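Local atomic coordinates of Phthiocerol/phthiodiolone dimycocerosyl transferase (PDB entry 1Q9J), a protein that probably transfers mycocerosyl groups from mycocerosic acid synthase onto phthiocerol, phthiodiolone and phenolphthiocerol, the final step in making dimycocerosate esters of Mycobacterium tuberculosis. Residues 133-147 with 350-362. Residues are numbered along the deposited sequence; the frame is centred on the assembly and turned at random.
Sequences AVLVDELFSRYTDAV and FPTMRTPPGLEIE
Arg354, in the loop before strand 360-368, and Asp145 of helix 129-148 form a salt bridge across the contact. Arg354 NH2 donates to Asp145 OD1 over 2.9 Å, while Arg354 NH1 makes a weak hydrogen bond to Asp145 OD2. OD1 lies at the edge of the guanidinium, near its plane, yet the nitrogen meets the carboxylate from above, the two planes being turned 71° apart. A bend at chi3 (52°) brings the guanidinium back over the helix, where one face rests on the carbonyl oxygen of Ser141 and NH2 passes Thr144 CG2.

Thr144 turns its hydroxyl back to its own helix: with OG1 anti to the carbonyl carbon (chi1 -61°), it donates to Phe140 O over 3.0 Å, and that oxygen also accepts the Thr144 N-H on the opposite face of the carbonyl plane. One helical turn before Thr144, the Phe140 ring carries Met353 over one face in a Met-aromatic contact, Met353 SD standing 4.1 Å from the ring centroid, and CG adds a CH-pi contact there. Phe350, poorly ordered, sets CE2 and CZ against Val136 and reaches Ala133. Toward the other end, Pro356 CG comes within 3.6 Å of Tyr143 CE2, and Leu359 CD1 touches the same ring carbon. The Tyr143 hydroxyl is hydrogen-bonded to the backbone N of Asp35.

Helix 129-148 follows directly on His124, the probable proton acceptor, and Asp128, which probably organises the active site. Strand 360-368, from the C-terminal half, completes the five-stranded sheet of the N-terminal half, antiparallel to 23-31, the strand exchange of the chloramphenicol acetyltransferase-like fold. Phe140 meets Ile28 and Leu118 of strands 23-31 and 117-123, Ile361 joins it at Ile28, and Arg142 lies against helix 36-49.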
loop_
_atom_site.group_PDB
_atom_site.type_symbol
_atom_site.label_atom_id
_atom_site.label_comp_id
_atom_site.label_asym_id
_atom_site.label_seq_id
_atom_site.Cartn_x
_atom_site.Cartn_y
_atom_site.Cartn_z
ATOM N N ALA A 133 -1.122 7.480 2.943
ATOM C CA ALA A 133 -0.417 8.520 2.202
ATOM C C ALA A 133 -0.996 9.886 2.581
ATOM O O ALA A 133 -0.255 10.859 2.771
ATOM C CB ALA A 133 -0.571 8.276 0.706
ATOM N N VAL A 134 -2.322 9.957 2.687
ATOM C CA VAL A 134 -2.983 11.203 3.057
ATOM C C VAL A 134 -2.505 11.693 4.428
ATOM O O VAL A 134 -2.310 12.887 4.632
ATOM C CB VAL A 134 -4.532 11.041 3.062
ATOM C CG1 VAL A 134 -5.180 12.233 3.759
ATOM C CG2 VAL A 134 -5.052 10.931 1.641
ATOM N N LEU A 135 -2.322 10.759 5.359
ATOM C CA LEU A 135 -1.849 11.079 6.706
ATOM C C LEU A 135 -0.422 11.622 6.617
ATOM O O LEU A 135 -0.124 12.726 7.086
ATOM C CB LEU A 135 -1.882 9.824 7.593
ATOM C CG LEU A 135 -3.284 9.280 7.851
ATOM C CD1 LEU A 135 -3.223 7.935 8.553
ATOM C CD2 LEU A 135 -4.081 10.284 8.658
ATOM N N VAL A 136 0.444 10.834 5.991
ATOM C CA VAL A 136 1.848 11.188 5.789
ATOM C C VAL A 136 1.944 12.591 5.186
ATOM O O VAL A 136 2.812 13.389 5.538
ATOM C CB VAL A 136 2.516 10.199 4.811
ATOM C CG1 VAL A 136 3.959 10.587 4.558
ATOM C CG2 VAL A 136 2.397 8.786 5.343
ATOM N N ASP A 137 1.047 12.884 4.258
ATOM C CA ASP A 137 1.036 14.180 3.610
ATOM C C ASP A 137 0.536 15.256 4.601
ATOM O O ASP A 137 1.064 16.369 4.666
ATOM C CB ASP A 137 0.172 14.091 2.346
ATOM C CG ASP A 137 -0.105 15.445 1.736
ATOM O OD1 ASP A 137 -1.181 15.999 2.025
ATOM O OD2 ASP A 137 0.748 15.960 0.976
ATOM N N GLU A 138 -0.463 14.902 5.395
ATOM C CA GLU A 138 -0.978 15.823 6.388
ATOM C C GLU A 138 0.138 16.202 7.374
ATOM O O GLU A 138 0.344 17.387 7.678
ATOM C CB GLU A 138 -2.116 15.181 7.161
ATOM C CG GLU A 138 -2.871 16.150 8.046
ATOM C CD GLU A 138 -4.027 15.490 8.755
ATOM O OE1 GLU A 138 -4.859 14.830 8.065
ATOM O OE2 GLU A 138 -4.106 15.652 10.002
ATOM N N LEU A 139 0.849 15.191 7.873
ATOM C CA LEU A 139 1.947 15.409 8.809
ATOM C C LEU A 139 2.911 16.494 8.295
ATOM O O LEU A 139 3.132 17.504 8.971
ATOM C CB LEU A 139 2.728 14.103 9.035
ATOM C CG LEU A 139 4.045 14.233 9.834
ATOM C CD1 LEU A 139 3.742 14.507 11.300
ATOM C CD2 LEU A 139 4.842 12.949 9.694
ATOM N N PHE A 140 3.480 16.283 7.108
ATOM C CA PHE A 140 4.397 17.254 6.534
ATOM C C PHE A 140 3.714 18.601 6.264
ATOM O O PHE A 140 4.365 19.653 6.271
ATOM C CB PHE A 140 4.977 16.756 5.223
ATOM C CG PHE A 140 6.079 15.746 5.366
ATOM C CD1 PHE A 140 5.789 14.404 5.587
ATOM C CD2 PHE A 140 7.404 16.112 5.134
ATOM C CE1 PHE A 140 6.807 13.421 5.554
ATOM C CE2 PHE A 140 8.437 15.142 5.100
ATOM C CZ PHE A 140 8.133 13.799 5.304
ATOM N N SER A 141 2.411 18.582 6.009
ATOM C CA SER A 141 1.709 19.826 5.762
ATOM C C SER A 141 1.679 20.619 7.062
ATOM O O SER A 141 1.783 21.834 7.057
ATOM C CB SER A 141 0.279 19.553 5.281
ATOM O OG SER A 141 -0.540 20.723 5.407
ATOM N N ARG A 142 1.559 19.916 8.178
ATOM C CA ARG A 142 1.511 20.577 9.472
ATOM C C ARG A 142 2.901 20.971 9.942
ATOM O O ARG A 142 3.067 21.967 10.642
ATOM C CB ARG A 142 0.857 19.670 10.508
ATOM C CG ARG A 142 -0.393 18.978 9.989
ATOM C CD ARG A 142 -1.238 18.419 11.114
ATOM N NE ARG A 142 -2.146 19.431 11.610
ATOM C CZ ARG A 142 -3.467 19.327 11.571
ATOM N NH1 ARG A 142 -4.037 18.242 11.065
ATOM N NH2 ARG A 142 -4.218 20.326 12.023
ATOM N N TYR A 143 3.904 20.188 9.573
ATOM C CA TYR A 143 5.264 20.514 9.965
ATOM C C TYR A 143 5.640 21.838 9.312
ATOM O O TYR A 143 6.134 22.742 9.974
ATOM C CB TYR A 143 6.221 19.421 9.513
ATOM C CG TYR A 143 7.664 19.775 9.764
ATOM C CD1 TYR A 143 8.175 19.849 11.059
ATOM C CD2 TYR A 143 8.518 20.052 8.704
ATOM C CE1 TYR A 143 9.512 20.186 11.284
ATOM C CE2 TYR A 143 9.849 20.388 8.915
ATOM C CZ TYR A 143 10.339 20.451 10.206
ATOM O OH TYR A 143 11.662 20.754 10.403
ATOM N N THR A 144 5.407 21.936 8.007
ATOM C CA THR A 144 5.694 23.160 7.269
ATOM C C THR A 144 4.963 24.344 7.926
ATOM O O THR A 144 5.520 25.430 8.053
ATOM C CB THR A 144 5.264 23.027 5.787
ATOM O OG1 THR A 144 5.996 21.963 5.173
ATOM C CG2 THR A 144 5.539 24.311 5.025
ATOM N N ASP A 145 3.722 24.133 8.352
ATOM C CA ASP A 145 2.971 25.194 9.007
ATOM C C ASP A 145 3.477 25.386 10.425
ATOM O O ASP A 145 3.227 26.414 11.047
ATOM C CB ASP A 145 1.474 24.865 9.062
ATOM C CG ASP A 145 0.818 24.872 7.696
ATOM O OD1 ASP A 145 1.090 25.805 6.906
ATOM O OD2 ASP A 145 0.016 23.952 7.426
ATOM N N ALA A 146 4.177 24.385 10.943
ATOM C CA ALA A 146 4.708 24.445 12.303
ATOM C C ALA A 146 6.036 25.197 12.350
ATOM O O ALA A 146 6.338 25.872 13.331
ATOM C CB ALA A 146 4.891 23.033 12.845
ATOM N N VAL A 147 6.823 25.065 11.284
ATOM C CA VAL A 147 8.116 25.733 11.182
ATOM C C VAL A 147 7.905 27.131 10.607
ATOM O O VAL A 147 8.480 28.103 11.091
ATOM C CB VAL A 147 9.088 24.934 10.265
ATOM C CG1 VAL A 147 10.308 25.778 9.911
ATOM C CG2 VAL A 147 9.527 23.651 10.963
ATOM N N PHE A 350 3.354 10.216 -3.667
ATOM C CA PHE A 350 4.158 11.041 -2.768
ATOM C C PHE A 350 4.940 12.243 -3.310
ATOM O O PHE A 350 6.119 12.431 -3.003
ATOM C CB PHE A 350 5.069 10.147 -1.927
ATOM C CG PHE A 350 4.404 9.626 -0.687
ATOM C CD1 PHE A 350 4.366 8.261 -0.415
ATOM C CD2 PHE A 350 3.810 10.510 0.212
ATOM C CE1 PHE A 350 3.744 7.784 0.736
ATOM C CE2 PHE A 350 3.189 10.047 1.364
ATOM C CZ PHE A 350 3.154 8.682 1.631
ATOM N N PRO A 351 4.283 13.071 -4.134
ATOM C CA PRO A 351 4.899 14.263 -4.707
ATOM C C PRO A 351 4.085 15.433 -4.140
ATOM O O PRO A 351 3.071 15.221 -3.469
ATOM C CB PRO A 351 4.671 14.063 -6.190
ATOM C CG PRO A 351 3.252 13.563 -6.199
ATOM C CD PRO A 351 3.130 12.659 -4.961
ATOM N N THR A 352 4.515 16.658 -4.408
ATOM C CA THR A 352 3.802 17.837 -3.913
ATOM C C THR A 352 3.731 17.850 -2.388
ATOM O O THR A 352 2.864 18.503 -1.806
ATOM C CB THR A 352 2.353 17.888 -4.437
ATOM O OG1 THR A 352 2.322 17.471 -5.806
ATOM C CG2 THR A 352 1.806 19.314 -4.345
ATOM N N MET A 353 4.642 17.129 -1.745
ATOM C CA MET A 353 4.666 17.059 -0.291
ATOM C C MET A 353 5.432 18.229 0.302
ATOM O O MET A 353 6.652 18.308 0.184
ATOM C CB MET A 353 5.300 15.748 0.155
ATOM C CG MET A 353 5.296 15.540 1.653
ATOM S SD MET A 353 4.835 13.848 2.046
ATOM C CE MET A 353 6.268 12.949 1.418
ATOM N N ARG A 354 4.698 19.125 0.950
ATOM C CA ARG A 354 5.262 20.318 1.569
ATOM C C ARG A 354 6.443 20.091 2.515
ATOM O O ARG A 354 6.428 19.187 3.350
ATOM C CB ARG A 354 4.168 21.064 2.325
ATOM C CG ARG A 354 2.960 21.420 1.487
ATOM C CD ARG A 354 1.939 22.154 2.332
ATOM N NE ARG A 354 2.549 23.278 3.034
ATOM C CZ ARG A 354 1.939 24.001 3.967
ATOM N NH1 ARG A 354 0.691 23.722 4.316
ATOM N NH2 ARG A 354 2.581 25.003 4.554
ATOM N N THR A 355 7.461 20.936 2.371
ATOM C CA THR A 355 8.665 20.903 3.196
ATOM C C THR A 355 9.163 22.333 3.241
ATOM O O THR A 355 9.456 22.917 2.199
ATOM C CB THR A 355 9.782 20.052 2.581
ATOM O OG1 THR A 355 10.027 20.493 1.241
ATOM C CG2 THR A 355 9.404 18.578 2.582
ATOM N N PRO A 356 9.273 22.912 4.446
ATOM C CA PRO A 356 9.739 24.289 4.623
ATOM C C PRO A 356 11.106 24.522 3.983
ATOM O O PRO A 356 11.799 23.575 3.606
ATOM C CB PRO A 356 9.767 24.446 6.136
ATOM C CG PRO A 356 10.152 23.088 6.589
ATOM C CD PRO A 356 9.266 22.204 5.736
ATOM N N PRO A 357 11.510 25.796 3.848
ATOM C CA PRO A 357 12.803 26.149 3.248
ATOM C C PRO A 357 14.001 25.622 4.045
ATOM O O PRO A 357 14.127 25.856 5.249
ATOM C CB PRO A 357 12.749 27.675 3.193
ATOM C CG PRO A 357 11.900 28.021 4.385
ATOM C CD PRO A 357 10.795 27.001 4.308
ATOM N N GLY A 358 14.874 24.899 3.356
ATOM C CA GLY A 358 16.041 24.335 4.001
ATOM C C GLY A 358 15.960 22.824 4.133
ATOM O O GLY A 358 16.975 22.139 4.312
ATOM N N LEU A 359 14.750 22.288 4.051
ATOM C CA LEU A 359 14.580 20.845 4.155
ATOM C C LEU A 359 14.143 20.337 2.797
ATOM O O LEU A 359 13.455 21.033 2.064
ATOM C CB LEU A 359 13.523 20.497 5.205
ATOM C CG LEU A 359 13.853 19.382 6.202
ATOM C CD1 LEU A 359 12.647 19.206 7.096
ATOM C CD2 LEU A 359 14.199 18.074 5.496
ATOM N N GLU A 360 14.558 19.128 2.459
ATOM C CA GLU A 360 14.207 18.551 1.180
ATOM C C GLU A 360 14.211 17.040 1.276
ATOM O O GLU A 360 15.047 16.451 1.959
ATOM C CB GLU A 360 15.195 19.013 0.105
ATOM C CG GLU A 360 14.868 20.364 -0.526
ATOM C CD GLU A 360 16.073 21.287 -0.621
ATOM O OE1 GLU A 360 16.414 21.934 0.396
ATOM O OE2 GLU A 360 16.690 21.359 -1.708
ATOM N N ILE A 361 13.260 16.420 0.595
ATOM C CA ILE A 361 13.139 14.975 0.589
ATOM C C ILE A 361 14.084 14.373 -0.442
ATOM O O ILE A 361 14.079 14.790 -1.593
ATOM C CB ILE A 361 11.718 14.576 0.217
ATOM C CG1 ILE A 361 10.738 15.205 1.216
ATOM C CG2 ILE A 361 11.612 13.061 0.130
ATOM C CD1 ILE A 361 9.279 14.971 0.897
ATOM N N GLU A 362 14.890 13.395 -0.044
ATOM C CA GLU A 362 15.819 12.769 -0.988
ATOM C C GLU A 362 15.346 11.403 -1.443
ATOM O O GLU A 362 15.709 10.940 -2.519
ATOM C CB GLU A 362 17.220 12.657 -0.371
ATOM C CG GLU A 362 17.902 13.999 -0.222
ATOM C CD GLU A 362 17.999 14.744 -1.551
ATOM O OE1 GLU A 362 18.057 15.999 -1.522
ATOM O OE2 GLU A 362 18.021 14.079 -2.621
#